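PDB 6EF6: aminoglycoside phosphotransferase from Mycobacterium smegmatis, which phosphorylates (S)-1-amino-2-propanol as the kinase associated with the aminoacetone utilization microcompartment. Local coordinates for residues Thr267-Ile272 with Ser305-Arg310; Trp260-Phe265 with Glu283-Gly288; His179-Thr184 with Arg206-Leu211. All coordinates share one frame; numbering follows the deposited sequence.

Contact 1 of 3, residues Thr267-Ile272 with Ser305-Arg310; sequences TAVSFI and SFVFLR
Arg310 of helix 303-320 lays one face of its guanidinium against the methyl of Thr267 and an edge against Ser270, where helix 263-268 runs out in the C-terminal lobe of this phosphotransferase of protein-kinase-like fold. The chain then reverses in a type II beta turn from Val269 to Ile272. With CG anti to its backbone N (chi1 -178°), Arg310 leaves its helix toward the turn; a bend at chi2 followed by an extended run to the guanidinium brings the flat group alongside Thr267. The CG2 methyl of Thr267 sits over the centre of one guanidinium face, 3.7 Å from Arg310 CZ. Thr267 OG1 faces other partners, Asp264 O and Leu232 N, so the threonine presents its methyl to the arginine. At the guanidinium edge, and close to its plane, Arg310 NE (2.9 Å) and NH2 (3.0 Å) both donate to Ser270 OG, a side-on grip on one oxygen by two somewhat bent bonds. Together with these, a salt bridge from NH2 to Asp231, a ligand of a bound sodium ion, and a bond from NH1 to Tyr263 OH hold the group's rotation. Arg310 also lines the pocket of (2R)-1-methoxypropan-2-amine, so Ser270 probably helps to orient a ligand-pocket residue. Beside this polar centre, Val269 and Val307 meet at about a right angle, CG2 of Val269 lying 3.9 Å from CG2 of Val307. Ser270 OG in turn donates to Thr267 O at 2.7 Å, and that carbonyl oxygen also accepts from Ser270 N.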
loop_
_atom_site.group_PDB
_atom_site.type_symbol
_atom_site.label_atom_id
_atom_site.label_comp_id
_atom_site.label_asym_id
_atom_site.label_seq_id
_atom_site.Cartn_x
_atom_site.Cartn_y
_atom_site.Cartn_z
ATOM N N THR A 267 -4.612 3.091 -5.261
ATOM C CA THR A 267 -4.509 2.141 -4.171
ATOM C C THR A 267 -5.726 2.221 -3.229
ATOM O O THR A 267 -6.064 1.222 -2.615
ATOM C CB THR A 267 -3.191 2.261 -3.393
ATOM O OG1 THR A 267 -3.182 3.395 -2.515
ATOM C CG2 THR A 267 -1.975 2.259 -4.305
ATOM N N ALA A 268 -6.358 3.393 -3.089
ATOM C CA ALA A 268 -7.544 3.561 -2.257
ATOM C C ALA A 268 -8.663 2.613 -2.663
ATOM O O ALA A 268 -9.486 2.248 -1.817
ATOM C CB ALA A 268 -8.013 5.000 -2.379
ATOM N N VAL A 269 -8.761 2.263 -3.948
ATOM C CA VAL A 269 -9.823 1.409 -4.438
ATOM C C VAL A 269 -9.303 0.020 -4.819
ATOM O O VAL A 269 -9.944 -0.719 -5.584
ATOM C CB VAL A 269 -10.606 2.075 -5.567
ATOM C CG1 VAL A 269 -11.407 3.269 -5.012
ATOM C CG2 VAL A 269 -9.723 2.545 -6.681
ATOM N N SER A 270 -8.244 -0.415 -4.146
ATOM C CA SER A 270 -7.654 -1.733 -4.392
ATOM C C SER A 270 -8.712 -2.806 -4.283
ATOM O O SER A 270 -9.408 -2.922 -3.251
ATOM C CB SER A 270 -6.579 -2.055 -3.363
ATOM O OG SER A 270 -5.447 -1.214 -3.486
ATOM N N PHE A 271 -8.788 -3.643 -5.325
ATOM C CA PHE A 271 -9.670 -4.825 -5.407
ATOM C C PHE A 271 -11.156 -4.511 -5.639
ATOM O O PHE A 271 -11.940 -5.440 -5.896
ATOM C CB PHE A 271 -9.532 -5.773 -4.211
ATOM C CG PHE A 271 -8.160 -6.342 -4.074
ATOM C CD1 PHE A 271 -7.647 -7.228 -5.003
ATOM C CD2 PHE A 271 -7.328 -5.927 -3.027
ATOM C CE1 PHE A 271 -6.364 -7.761 -4.892
ATOM C CE2 PHE A 271 -6.041 -6.459 -2.922
ATOM C CZ PHE A 271 -5.569 -7.332 -3.838
ATOM N N ILE A 272 -11.532 -3.248 -5.583
ATOM C CA ILE A 272 -12.906 -2.779 -5.673
ATOM C C ILE A 272 -13.069 -1.771 -6.814
ATOM O O ILE A 272 -14.051 -1.030 -6.848
ATOM C CB ILE A 272 -13.465 -2.270 -4.313
ATOM C CG1 ILE A 272 -12.633 -1.119 -3.741
ATOM C CG2 ILE A 272 -13.564 -3.390 -3.318
ATOM C CD1 ILE A 272 -13.234 -0.509 -2.439
ATOM N N SER A 305 -6.725 6.761 -14.891
ATOM C CA SER A 305 -5.491 6.101 -15.276
ATOM C C SER A 305 -4.833 5.419 -14.087
ATOM O O SER A 305 -4.331 4.289 -14.210
ATOM C CB SER A 305 -4.519 7.107 -15.873
ATOM O OG SER A 305 -4.873 7.529 -17.182
ATOM N N PHE A 306 -4.786 6.071 -12.931
ATOM C CA PHE A 306 -4.168 5.474 -11.770
ATOM C C PHE A 306 -4.950 4.315 -11.197
ATOM O O PHE A 306 -4.362 3.389 -10.642
ATOM C CB PHE A 306 -3.839 6.541 -10.699
ATOM C CG PHE A 306 -2.683 7.433 -11.134
ATOM C CD1 PHE A 306 -1.467 6.852 -11.492
ATOM C CD2 PHE A 306 -2.828 8.790 -11.322
ATOM C CE1 PHE A 306 -0.397 7.601 -11.947
ATOM C CE2 PHE A 306 -1.718 9.592 -11.796
ATOM C CZ PHE A 306 -0.532 8.964 -12.144
ATOM N N VAL A 307 -6.275 4.384 -11.259
ATOM C CA VAL A 307 -7.096 3.222 -10.906
ATOM C C VAL A 307 -6.735 2.046 -11.808
ATOM O O VAL A 307 -6.594 0.912 -11.333
ATOM C CB VAL A 307 -8.608 3.565 -10.932
ATOM C CG1 VAL A 307 -9.435 2.328 -10.707
ATOM C CG2 VAL A 307 -8.942 4.633 -9.926
ATOM N N PHE A 308 -6.650 2.287 -13.105
ATOM C CA PHE A 308 -6.340 1.220 -14.058
ATOM C C PHE A 308 -4.927 0.658 -13.871
ATOM O O PHE A 308 -4.725 -0.550 -13.932
ATOM C CB PHE A 308 -6.618 1.672 -15.480
ATOM C CG PHE A 308 -6.572 0.522 -16.445
ATOM C CD1 PHE A 308 -7.526 -0.489 -16.385
ATOM C CD2 PHE A 308 -5.566 0.376 -17.388
ATOM C CE1 PHE A 308 -7.448 -1.573 -17.229
ATOM C CE2 PHE A 308 -5.535 -0.722 -18.250
ATOM C CZ PHE A 308 -6.473 -1.676 -18.155
ATOM N N LEU A 309 -3.967 1.519 -13.544
ATOM C CA LEU A 309 -2.617 1.051 -13.203
ATOM C C LEU A 309 -2.668 0.112 -12.006
ATOM O O LEU A 309 -2.074 -0.977 -12.011
ATOM C CB LEU A 309 -1.717 2.269 -12.899
ATOM C CG LEU A 309 -0.296 1.946 -12.453
ATOM C CD1 LEU A 309 0.460 1.057 -13.389
ATOM C CD2 LEU A 309 0.513 3.212 -12.172
ATOM N N ARG A 310 -3.382 0.521 -10.942
ATOM C CA ARG A 310 -3.507 -0.364 -9.766
ATOM C C ARG A 310 -4.179 -1.690 -10.136
ATOM O O ARG A 310 -3.773 -2.746 -9.645
ATOM C CB ARG A 310 -4.302 0.356 -8.656
ATOM C CG ARG A 310 -4.458 -0.435 -7.399
ATOM C CD ARG A 310 -3.106 -0.740 -6.750
ATOM N NE ARG A 310 -3.245 -1.166 -5.355
ATOM C CZ ARG A 310 -2.284 -1.407 -4.494
ATOM N NH1 ARG A 310 -1.011 -1.356 -4.923
ATOM N NH2 ARG A 310 -2.539 -1.762 -3.230
#

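Contact 2 of 3, residues Trp260-Phe265 with Glu283-Gly288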
loop_
_atom_site.group_PDB
_atom_site.type_symbol
_atom_site.label_atom_id
_atom_site.label_comp_id
_atom_site.label_asym_id
_atom_site.label_seq_id
_atom_site.Cartn_x
_atom_site.Cartn_y
_atom_site.Cartn_z
ATOM N N TRP A 260 4.050 8.053 -8.781
ATOM C CA TRP A 260 3.145 9.187 -8.976
ATOM C C TRP A 260 2.314 9.446 -7.742
ATOM O O TRP A 260 1.692 8.506 -7.224
ATOM C CB TRP A 260 2.278 8.995 -10.214
ATOM C CG TRP A 260 3.033 9.061 -11.513
ATOM C CD1 TRP A 260 3.389 10.205 -12.178
ATOM C CD2 TRP A 260 3.594 7.984 -12.275
ATOM N NE1 TRP A 260 4.105 9.917 -13.295
ATOM C CE2 TRP A 260 4.240 8.558 -13.394
ATOM C CE3 TRP A 260 3.545 6.582 -12.161
ATOM C CZ2 TRP A 260 4.908 7.810 -14.348
ATOM C CZ3 TRP A 260 4.233 5.841 -13.129
ATOM C CH2 TRP A 260 4.853 6.459 -14.223
ATOM N N TYR A 261 2.230 10.708 -7.314
ATOM C CA TYR A 261 1.403 11.008 -6.143
ATOM C C TYR A 261 -0.004 10.426 -6.269
ATOM O O TYR A 261 -0.532 9.827 -5.324
ATOM C CB TYR A 261 1.352 12.520 -5.862
ATOM C CG TYR A 261 2.665 13.077 -5.375
ATOM C CD1 TYR A 261 3.232 12.653 -4.203
ATOM C CD2 TYR A 261 3.365 13.979 -6.119
ATOM C CE1 TYR A 261 4.471 13.170 -3.767
ATOM C CE2 TYR A 261 4.585 14.495 -5.712
ATOM C CZ TYR A 261 5.136 14.045 -4.532
ATOM O OH TYR A 261 6.364 14.587 -4.128
ATOM N N PHE A 262 -0.653 10.629 -7.411
ATOM C CA PHE A 262 -2.035 10.184 -7.557
ATOM C C PHE A 262 -2.201 8.695 -7.797
ATOM O O PHE A 262 -3.335 8.189 -7.758
ATOM C CB PHE A 262 -2.807 11.149 -8.458
ATOM C CG PHE A 262 -2.929 12.486 -7.796
ATOM C CD1 PHE A 262 -3.791 12.600 -6.705
ATOM C CD2 PHE A 262 -2.183 13.574 -8.136
ATOM C CE1 PHE A 262 -3.886 13.779 -6.004
ATOM C CE2 PHE A 262 -2.262 14.747 -7.410
ATOM C CZ PHE A 262 -3.113 14.839 -6.365
ATOM N N TYR A 263 -1.106 7.940 -7.949
ATOM C CA TYR A 263 -1.237 6.498 -7.837
ATOM C C TYR A 263 -1.798 6.112 -6.480
ATOM O O TYR A 263 -2.481 5.103 -6.372
ATOM C CB TYR A 263 0.135 5.856 -8.104
ATOM C CG TYR A 263 0.184 4.364 -7.840
ATOM C CD1 TYR A 263 -0.608 3.452 -8.540
ATOM C CD2 TYR A 263 1.004 3.853 -6.865
ATOM C CE1 TYR A 263 -0.584 2.109 -8.268
ATOM C CE2 TYR A 263 1.057 2.473 -6.587
ATOM C CZ TYR A 263 0.248 1.630 -7.297
ATOM O OH TYR A 263 0.290 0.284 -7.025
ATOM N N ASP A 264 -1.554 6.904 -5.427
ATOM C CA ASP A 264 -2.161 6.589 -4.136
ATOM C C ASP A 264 -3.692 6.512 -4.215
ATOM O O ASP A 264 -4.318 5.706 -3.477
ATOM C CB ASP A 264 -1.739 7.612 -3.079
ATOM C CG ASP A 264 -0.369 7.383 -2.512
ATOM O OD1 ASP A 264 0.119 6.239 -2.441
ATOM O OD2 ASP A 264 0.223 8.407 -2.068
ATOM N N PHE A 265 -4.329 7.280 -5.124
ATOM C CA PHE A 265 -5.777 7.121 -5.282
ATOM C C PHE A 265 -6.146 5.748 -5.856
ATOM O O PHE A 265 -7.126 5.102 -5.436
ATOM C CB PHE A 265 -6.448 8.215 -6.150
ATOM C CG PHE A 265 -7.893 7.923 -6.354
ATOM C CD1 PHE A 265 -8.766 7.973 -5.273
ATOM C CD2 PHE A 265 -8.372 7.579 -7.616
ATOM C CE1 PHE A 265 -10.091 7.617 -5.414
ATOM C CE2 PHE A 265 -9.721 7.249 -7.780
ATOM C CZ PHE A 265 -10.587 7.297 -6.687
ATOM N N GLU A 283 -15.320 11.227 -5.900
ATOM C CA GLU A 283 -15.708 12.585 -5.523
ATOM C C GLU A 283 -15.502 12.804 -4.023
ATOM O O GLU A 283 -15.041 13.869 -3.624
ATOM C CB GLU A 283 -17.150 12.901 -5.918
ATOM C CG GLU A 283 -17.316 12.963 -7.432
ATOM C CD GLU A 283 -18.628 13.600 -7.933
ATOM O OE1 GLU A 283 -19.254 14.399 -7.212
ATOM O OE2 GLU A 283 -19.026 13.301 -9.083
ATOM N N SER A 284 -15.774 11.805 -3.192
ATOM C CA SER A 284 -15.573 11.964 -1.759
ATOM C C SER A 284 -14.097 12.095 -1.447
ATOM O O SER A 284 -13.683 12.958 -0.668
ATOM C CB SER A 284 -16.185 10.771 -1.023
ATOM O OG SER A 284 -17.575 10.694 -1.226
ATOM N N TRP A 285 -13.273 11.210 -2.032
ATOM C CA TRP A 285 -11.827 11.260 -1.811
ATOM C C TRP A 285 -11.246 12.592 -2.245
ATOM O O TRP A 285 -10.451 13.177 -1.531
ATOM C CB TRP A 285 -11.193 10.104 -2.598
ATOM C CG TRP A 285 -9.750 9.779 -2.346
ATOM C CD1 TRP A 285 -9.265 8.783 -1.507
ATOM C CD2 TRP A 285 -8.612 10.430 -2.916
ATOM N NE1 TRP A 285 -7.876 8.747 -1.574
ATOM C CE2 TRP A 285 -7.453 9.742 -2.423
ATOM C CE3 TRP A 285 -8.438 11.465 -3.849
ATOM C CZ2 TRP A 285 -6.169 10.068 -2.834
ATOM C CZ3 TRP A 285 -7.135 11.795 -4.244
ATOM C CH2 TRP A 285 -6.034 11.096 -3.739
ATOM N N VAL A 286 -11.642 13.063 -3.415
ATOM C CA VAL A 286 -11.158 14.349 -3.914
ATOM C C VAL A 286 -11.548 15.515 -3.009
ATOM O O VAL A 286 -10.766 16.442 -2.787
ATOM C CB VAL A 286 -11.638 14.547 -5.355
ATOM C CG1 VAL A 286 -11.457 15.997 -5.792
ATOM C CG2 VAL A 286 -10.894 13.581 -6.300
ATOM N N ALA A 287 -12.794 15.521 -2.493
ATOM C CA ALA A 287 -13.209 16.574 -1.570
ATOM C C ALA A 287 -12.343 16.584 -0.318
ATOM O O ALA A 287 -11.931 17.644 0.172
ATOM C CB ALA A 287 -14.680 16.385 -1.180
ATOM N N GLY A 288 -12.004 15.393 0.190
ATOM C CA GLY A 288 -11.130 15.316 1.362
ATOM C C GLY A 288 -9.712 15.766 1.048
ATOM O O GLY A 288 -9.111 16.562 1.782
HETATM O O HOH W 1 -5.636 7.155 -0.841
#
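Trp285 of helix 278-290 sets its indole against Phe265 of helix 263-268, and this one side chain carries the contact from its own helix, joining two helices of the helical C-terminal lobe. The tight part is a T-shaped stack: Phe265 turns an edge to the indole face, its ring centroid 4.8 Å from that of the five-membered ring and the planes 63° apart. Phe265 CD1 does the touching, 3.4 Å from Trp285 CD2 at the junction of the two indole rings. CB of the same phenylalanine covers the six-membered ring in a CH-pi contact, 3.9 Å from its centroid and 17° off the normal. With Phe265 CG anti to N (chi1 175°), both CB and the CD1 edge lie over the indole, the two side chains running antiparallel. Around the indole rim the fit is looser. Phe262 CD1 only grazes the far end of the six-membered ring, 4.0 Å from Trp285 CH2, rim against rim. At NE1 the link is made by a water: it lies in the indole plane and accepts from Trp285 NE1 at 2.8 Å. The buried indole N-H is thus satisfied by this one water, whose second bond, to Asp264 O, is long at 3.3 Å; Asp264 O also receives a hydrogen bond from Thr267 OG1. Tyr289 meets the rings of both Phe262 and Trp285. Helix 303-320 adds Phe306 against Phe262 and Val307 against Phe265, helix 147-163 sets Thr154 against Trp285, and strand 227-228 brings Ile228 to Asp264.

Contact 3 of 3, residues His179-Thr184 with Arg206-Leu211; sequences HCLGDT and RAQDLL
At the end of the short helix 177-180, Leu181 is the first residue to leave helical backbone angles, and its side chain points at the long helix 198-218. There it meets Gln208 and Leu211, three residues apart on one side of that helix. Leu181 CD1 lies 4.2 Å from Leu211 CD2, the two leucines crossing at about a right angle, and Leu181 CB approaches Gln208 OE1 at 4.1 Å. Both helices belong to the mostly helical C-terminal lobe of the aminoglycoside phosphotransferase family; the Gln208 side chain is about 12 Å from a sodium ion and that of Leu181 about 13 Å from (2R)-1-methoxypropan-2-amine. Gln208 comes from the opposite direction, its CG anti to the backbone N (chi1 177°) and the chain extended beyond it, which carries the amide toward Leu181, where a water lies 2.8 Å from Leu181 O and 2.7 Å from Gln208 OE1. The amide is held at both ends: Trp190 NE1 also bonds to OE1, while NE2 donates, near the amide plane, to Asp209 OD1 at 3.1 Å, meeting that carboxylate from above its plane. Leu309 and Ser305 of helix 303-320 pack against Leu181 and Leu211 respectively.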
loop_
_atom_site.group_PDB
_atom_site.type_symbol
_atom_site.label_atom_id
_atom_site.label_comp_id
_atom_site.label_asym_id
_atom_site.label_seq_id
_atom_site.Cartn_x
_atom_site.Cartn_y
_atom_site.Cartn_z
ATOM N N HIS A 179 8.980 -0.721 -13.298
ATOM C CA HIS A 179 8.834 -1.644 -12.184
ATOM C C HIS A 179 7.391 -2.014 -11.923
ATOM O O HIS A 179 7.130 -2.839 -11.045
ATOM C CB HIS A 179 9.501 -1.100 -10.905
ATOM C CG HIS A 179 10.978 -0.972 -11.031
ATOM N ND1 HIS A 179 11.591 0.165 -11.503
ATOM C CD2 HIS A 179 11.967 -1.890 -10.877
ATOM C CE1 HIS A 179 12.903 -0.025 -11.550
ATOM N NE2 HIS A 179 13.151 -1.273 -11.204
ATOM N N CYS A 180 6.442 -1.428 -12.657
ATOM C CA CYS A 180 5.051 -1.833 -12.575
ATOM C C CYS A 180 4.665 -2.759 -13.723
ATOM O O CYS A 180 4.241 -3.895 -13.500
ATOM C CB CYS A 180 4.140 -0.592 -12.604
ATOM S SG CYS A 180 4.231 0.497 -11.136
ATOM N N LEU A 181 4.796 -2.272 -14.949
ATOM C CA LEU A 181 4.308 -2.929 -16.161
ATOM C C LEU A 181 5.376 -3.117 -17.214
ATOM O O LEU A 181 5.125 -3.832 -18.195
ATOM C CB LEU A 181 3.156 -2.109 -16.755
ATOM C CG LEU A 181 2.011 -1.849 -15.791
ATOM C CD1 LEU A 181 1.008 -0.917 -16.448
ATOM C CD2 LEU A 181 1.331 -3.134 -15.406
ATOM N N GLY A 182 6.565 -2.560 -17.059
ATOM C CA GLY A 182 7.595 -2.633 -18.070
ATOM C C GLY A 182 8.541 -3.812 -17.932
ATOM O O GLY A 182 8.109 -4.936 -17.674
ATOM N N ASP A 183 9.822 -3.535 -18.026
ATOM C CA ASP A 183 10.815 -4.594 -18.144
ATOM C C ASP A 183 11.203 -5.271 -16.838
ATOM O O ASP A 183 11.791 -6.355 -16.877
ATOM C CB ASP A 183 12.100 -4.024 -18.753
ATOM C CG ASP A 183 12.001 -3.844 -20.243
ATOM O OD1 ASP A 183 11.192 -4.562 -20.874
ATOM O OD2 ASP A 183 12.736 -2.986 -20.784
ATOM N N THR A 184 10.865 -4.699 -15.689
ATOM C CA THR A 184 11.255 -5.249 -14.394
ATOM C C THR A 184 10.052 -5.221 -13.439
ATOM O O THR A 184 10.090 -4.590 -12.381
ATOM C CB THR A 184 12.443 -4.450 -13.848
ATOM O OG1 THR A 184 13.455 -4.325 -14.870
ATOM C CG2 THR A 184 13.039 -5.174 -12.646
ATOM N N ARG A 206 -4.322 -2.974 -25.043
ATOM C CA ARG A 206 -4.644 -1.704 -25.685
ATOM C C ARG A 206 -4.819 -0.615 -24.651
ATOM O O ARG A 206 -4.335 0.499 -24.831
ATOM C CB ARG A 206 -5.916 -1.904 -26.510
ATOM C CG ARG A 206 -6.184 -0.782 -27.522
ATOM C CD ARG A 206 -5.099 -0.801 -28.599
ATOM N NE ARG A 206 -5.401 0.042 -29.762
ATOM C CZ ARG A 206 -4.492 0.764 -30.418
ATOM N NH1 ARG A 206 -3.216 0.726 -30.058
ATOM N NH2 ARG A 206 -4.838 1.497 -31.477
ATOM N N ALA A 207 -5.517 -0.924 -23.555
ATOM C CA ALA A 207 -5.718 0.046 -22.488
ATOM C C ALA A 207 -4.411 0.334 -21.780
ATOM O O ALA A 207 -4.122 1.512 -21.485
ATOM C CB ALA A 207 -6.777 -0.462 -21.499
ATOM N N GLN A 208 -3.567 -0.686 -21.545
ATOM C CA GLN A 208 -2.235 -0.466 -20.970
ATOM C C GLN A 208 -1.423 0.494 -21.813
ATOM O O GLN A 208 -0.684 1.346 -21.286
ATOM C CB GLN A 208 -1.480 -1.801 -20.897
ATOM C CG GLN A 208 -0.074 -1.677 -20.392
ATOM C CD GLN A 208 0.747 -2.857 -20.745
ATOM O OE1 GLN A 208 1.084 -3.682 -19.900
ATOM N NE2 GLN A 208 1.109 -2.981 -22.007
ATOM N N ASP A 209 -1.423 0.307 -23.125
ATOM C CA ASP A 209 -0.606 1.142 -23.994
ATOM C C ASP A 209 -1.103 2.593 -24.015
ATOM O O ASP A 209 -0.296 3.525 -24.069
ATOM C CB ASP A 209 -0.532 0.502 -25.397
ATOM C CG ASP A 209 0.279 -0.783 -25.430
ATOM O OD1 ASP A 209 1.063 -1.121 -24.505
ATOM O OD2 ASP A 209 0.162 -1.436 -26.482
ATOM N N LEU A 210 -2.415 2.798 -23.949
ATOM C CA LEU A 210 -2.979 4.141 -23.803
ATOM C C LEU A 210 -2.562 4.743 -22.469
ATOM O O LEU A 210 -2.096 5.893 -22.425
ATOM C CB LEU A 210 -4.518 4.060 -23.934
ATOM C CG LEU A 210 -5.193 5.412 -23.699
ATOM C CD1 LEU A 210 -4.688 6.493 -24.638
ATOM C CD2 LEU A 210 -6.701 5.219 -23.826
ATOM N N LEU A 211 -2.631 3.977 -21.391
ATOM C CA LEU A 211 -2.146 4.427 -20.097
ATOM C C LEU A 211 -0.696 4.844 -20.162
ATOM O O LEU A 211 -0.308 5.890 -19.629
ATOM C CB LEU A 211 -2.332 3.312 -19.087
ATOM C CG LEU A 211 -1.593 3.453 -17.757
ATOM C CD1 LEU A 211 -2.177 4.606 -16.974
ATOM C CD2 LEU A 211 -1.700 2.193 -16.952
HETATM O O HOH W 2 3.381 -5.012 -19.991
#

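Overall arrangement
Helix 303-320 ties the three sites of the helical lobe together. Contact 3 closes first along the chain; contacts 1 and 2 follow and interleave, the order being 260-265, 267-272, 283-288 and 305-310. These two share helix 263-268, lie with centres about 11 Å apart and touch directly, for instance where Phe306 packs on Trp260. On another side of helix 303-320, contact 3 is centred about 14 Å from contact 1 and joins it through Phe308 on Ala207. Contacts 2 and 3, about 21 Å between centres, do not touch. Helix 303-320, which carries the pocket residue Arg310, is thus packed by helix 263-268 and by helix 198-218.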